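Local coordinates for protein acetyl-coa acetyltransferase (Zoogloea ramigera, PDB 2WL6) that catalyses, as a biosynthetic thiolase, the Claisen condensation of two acetyl-CoA molecules to acetoacetyl-CoA, probably feeding polyhydroxybutyrate synthesis, at residues A[46-52]-A[71-77]. The protein carries 2 engineered substitutions. Sequence-based numbering, arbitrary orientation.
Sequences AGEVNEV and AMKAGVP
Val76 meets two valines of segment 46-52, one with each methyl. Its CB carries CG1 anti to the backbone N (chi1 -176°), which turns that branch to Val49. Val76 CG1 lies 3.8 Å from Val49 CG1 and 3.9 Å from Val49 CB, and the two side chains cross at about a right angle. The other branch, Val76 CG2, faces Val52 and comes more loosely to Val52 CG2, at 4.3 Å. Val52 CG2 also packs 3.5 Å from Ala71 CB, on the last turn of helix 66-73. The contact belongs to the beta-alpha-beta unit of strand 51-55, helix 66-73 and strand 81-86 in the N-terminal domain of the thiolase fold. Here the lead-in and start of strand 51-55 meet the helix end and the chain leaving it. Helix 27-40 adds to the apolar layer: Leu39 touches Val49, and Ile35 touches Val52 and Ala74. Gly75, with positive phi (88°), is where the chain leaves the helix. Its carbonyl O lies 3.6 Å from Ala46 CB. Two residues on, Pro77 sets CD and CG against the 3-10 turn 46-48, with CD 3.6 Å from Gly47 CA. Ala46 O, near the same CD, accepts a hydrogen bond from Val49 N at 3.2 Å. On strand 51-55, the CB of Glu51 is directed away from this packing, and its carboxylate OE1 forms a salt bridge with Arg94 of the second subunit.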
ATOM      1  N   ALA A  46      18.693  -5.810 -36.632  1.00  8.48           N
ATOM      2  CA  ALA A  46      18.581  -6.297 -35.265  1.00  8.16           C
ATOM      3  C   ALA A  46      19.206  -7.663 -35.071  1.00  7.89           C
ATOM      4  O   ALA A  46      19.722  -7.966 -34.006  1.00  7.83           O
ATOM      5  CB  ALA A  46      17.130  -6.326 -34.810  1.00  8.17           C
ATOM      6  N   GLY A  47      19.159  -8.494 -36.095  1.00  7.49           N
ATOM      7  CA  GLY A  47      19.743  -9.826 -35.993  1.00  7.22           C
ATOM      8  C   GLY A  47      21.255  -9.902 -35.873  1.00  6.94           C
ATOM      9  O   GLY A  47      21.796 -10.941 -35.498  1.00  6.64           O
ATOM     10  N   GLU A  48      21.953  -8.819 -36.183  1.00  7.03           N
ATOM     11  CA  GLU A  48      23.393  -8.862 -36.024  1.00  7.84           C
ATOM     12  C   GLU A  48      23.849  -8.387 -34.643  1.00  7.74           C
ATOM     13  O   GLU A  48      25.015  -8.553 -34.286  1.00  7.91           O
ATOM     14  CB  GLU A  48      24.085  -8.062 -37.108  1.00  8.57           C
ATOM     15  CG  GLU A  48      23.648  -8.400 -38.513  1.00 11.33           C
ATOM     16  CD  GLU A  48      24.107  -7.340 -39.493  1.00 15.22           C
ATOM     17  OE1 GLU A  48      25.344  -7.212 -39.688  1.00 16.43           O
ATOM     18  OE2 GLU A  48      23.232  -6.625 -40.040  1.00 17.13           O
ATOM     19  N   VAL A  49      22.941  -7.789 -33.869  1.00  7.16           N
ATOM     20  CA  VAL A  49      23.264  -7.392 -32.506  1.00  6.36           C
ATOM     21  C   VAL A  49      23.744  -8.592 -31.656  1.00  6.27           C
ATOM     22  O   VAL A  49      23.056  -9.610 -31.557  1.00  5.69           O
ATOM     23  CB  VAL A  49      22.049  -6.749 -31.806  1.00  6.22           C
ATOM     24  CG1 VAL A  49      22.378  -6.445 -30.351  1.00  5.91           C
ATOM     25  CG2 VAL A  49      21.589  -5.513 -32.531  1.00  5.39           C
ATOM     26  N   ASN A  50      24.920  -8.451 -31.039  1.00  6.12           N
ATOM     27  CA  ASN A  50      25.466  -9.464 -30.142  1.00  5.87           C
ATOM     28  C   ASN A  50      24.950  -9.339 -28.735  1.00  5.69           C
ATOM     29  O   ASN A  50      24.779 -10.322 -28.046  1.00  6.19           O
ATOM     30  CB  ASN A  50      26.972  -9.366 -30.090  1.00  5.85           C
ATOM     31  CG  ASN A  50      27.625  -9.970 -31.298  1.00  6.96           C
ATOM     32  OD1 ASN A  50      28.635  -9.476 -31.792  1.00  9.34           O
ATOM     33  ND2 ASN A  50      27.063 -11.056 -31.782  1.00  7.54           N
ATOM     34  N   GLU A  51      24.710  -8.118 -28.293  1.00  5.25           N
ATOM     35  CA  GLU A  51      24.322  -7.926 -26.921  1.00  4.35           C
ATOM     36  C   GLU A  51      23.822  -6.495 -26.737  1.00  4.40           C
ATOM     37  O   GLU A  51      24.159  -5.596 -27.509  1.00  4.40           O
ATOM     38  CB  GLU A  51      25.518  -8.259 -26.026  1.00  4.01           C
ATOM     39  CG  GLU A  51      25.341  -8.017 -24.552  1.00  3.20           C
ATOM     40  CD  GLU A  51      26.286  -8.851 -23.700  1.00  2.67           C
ATOM     41  OE1 GLU A  51      27.339  -8.342 -23.275  1.00  3.18           O
ATOM     42  OE2 GLU A  51      25.968 -10.029 -23.456  1.00  2.00           O
ATOM     43  N   VAL A  52      22.976  -6.312 -25.735  1.00  4.25           N
ATOM     44  CA  VAL A  52      22.458  -5.028 -25.369  1.00  3.94           C
ATOM     45  C   VAL A  52      22.825  -4.801 -23.928  1.00  4.06           C
ATOM     46  O   VAL A  52      22.560  -5.652 -23.083  1.00  4.52           O
ATOM     47  CB  VAL A  52      20.946  -5.034 -25.440  1.00  4.11           C
ATOM     48  CG1 VAL A  52      20.423  -3.707 -24.925  1.00  3.67           C
ATOM     49  CG2 VAL A  52      20.479  -5.333 -26.870  1.00  4.25           C
ATOM     50  N   ALA A  71      15.446  -5.258 -25.497  1.00  8.82           N
ATOM     51  CA  ALA A  71      16.073  -5.824 -26.658  1.00  8.68           C
ATOM     52  C   ALA A  71      15.097  -6.667 -27.460  1.00  8.94           C
ATOM     53  O   ALA A  71      15.164  -6.690 -28.687  1.00  9.14           O
ATOM     54  CB  ALA A  71      17.253  -6.632 -26.248  1.00  8.63           C
ATOM     55  N   MET A  72      14.187  -7.351 -26.766  1.00  9.39           N
ATOM     56  CA  MET A  72      13.282  -8.342 -27.409  1.00  9.14           C
ATOM     57  C   MET A  72      12.147  -7.643 -28.089  1.00  8.65           C
ATOM     58  O   MET A  72      11.605  -8.163 -29.039  1.00  8.94           O
ATOM     59  CB  MET A  72      12.693  -9.350 -26.412  1.00  9.19           C
ATOM     60  CG  MET A  72      13.710 -10.287 -25.803  1.00 10.93           C
ATOM     61  SD  MET A  72      14.043 -11.789 -26.721  1.00 14.80           S
ATOM     62  CE  MET A  72      12.469 -12.620 -26.434  1.00 15.19           C
ATOM     63  N   LYS A  73      11.768  -6.474 -27.575  1.00  8.24           N
ATOM     64  CA  LYS A  73      10.770  -5.628 -28.231  1.00  7.49           C
ATOM     65  C   LYS A  73      11.364  -5.092 -29.527  1.00  6.96           C
ATOM     66  O   LYS A  73      10.688  -4.939 -30.520  1.00  6.43           O
ATOM     67  CB  LYS A  73      10.372  -4.463 -27.324  1.00  7.33           C
ATOM     68  CG  LYS A  73       9.271  -3.600 -27.901  1.00  7.46           C
ATOM     69  CD  LYS A  73       7.937  -4.230 -27.666  1.00 10.51           C
ATOM     70  CE  LYS A  73       6.979  -4.014 -28.854  1.00 11.33           C
ATOM     71  NZ  LYS A  73       6.597  -2.588 -29.062  1.00 10.54           N
ATOM     72  N   ALA A  74      12.657  -4.820 -29.494  1.00  6.99           N
ATOM     73  CA  ALA A  74      13.341  -4.202 -30.612  1.00  6.97           C
ATOM     74  C   ALA A  74      13.714  -5.206 -31.641  1.00  6.92           C
ATOM     75  O   ALA A  74      14.290  -4.832 -32.654  1.00  7.13           O
ATOM     76  CB  ALA A  74      14.596  -3.502 -30.146  1.00  7.30           C
ATOM     77  N   GLY A  75      13.443  -6.481 -31.369  1.00  6.83           N
ATOM     78  CA  GLY A  75      13.697  -7.530 -32.347  1.00  7.06           C
ATOM     79  C   GLY A  75      15.078  -8.165 -32.360  1.00  7.09           C
ATOM     80  O   GLY A  75      15.356  -9.038 -33.174  1.00  7.82           O
ATOM     81  N   VAL A  76      15.957  -7.718 -31.478  1.00  6.67           N
ATOM     82  CA  VAL A  76      17.201  -8.421 -31.253  1.00  5.88           C
ATOM     83  C   VAL A  76      16.892  -9.915 -31.022  1.00  6.03           C
ATOM     84  O   VAL A  76      16.025 -10.243 -30.222  1.00  5.94           O
ATOM     85  CB  VAL A  76      17.875  -7.848 -30.022  1.00  5.44           C
ATOM     86  CG1 VAL A  76      19.227  -8.497 -29.819  1.00  4.73           C
ATOM     87  CG2 VAL A  76      17.998  -6.370 -30.168  1.00  4.48           C
ATOM     88  N   PRO A  77      17.588 -10.822 -31.730  1.00  5.95           N
ATOM     89  CA  PRO A  77      17.278 -12.244 -31.597  1.00  5.95           C
ATOM     90  C   PRO A  77      17.409 -12.772 -30.163  1.00  6.06           C
ATOM     91  O   PRO A  77      18.141 -12.204 -29.356  1.00  6.03           O
ATOM     92  CB  PRO A  77      18.326 -12.919 -32.508  1.00  5.76           C
ATOM     93  CG  PRO A  77      19.463 -11.972 -32.558  1.00  5.83           C
ATOM     94  CD  PRO A  77      18.752 -10.614 -32.608  1.00  6.20           C
TER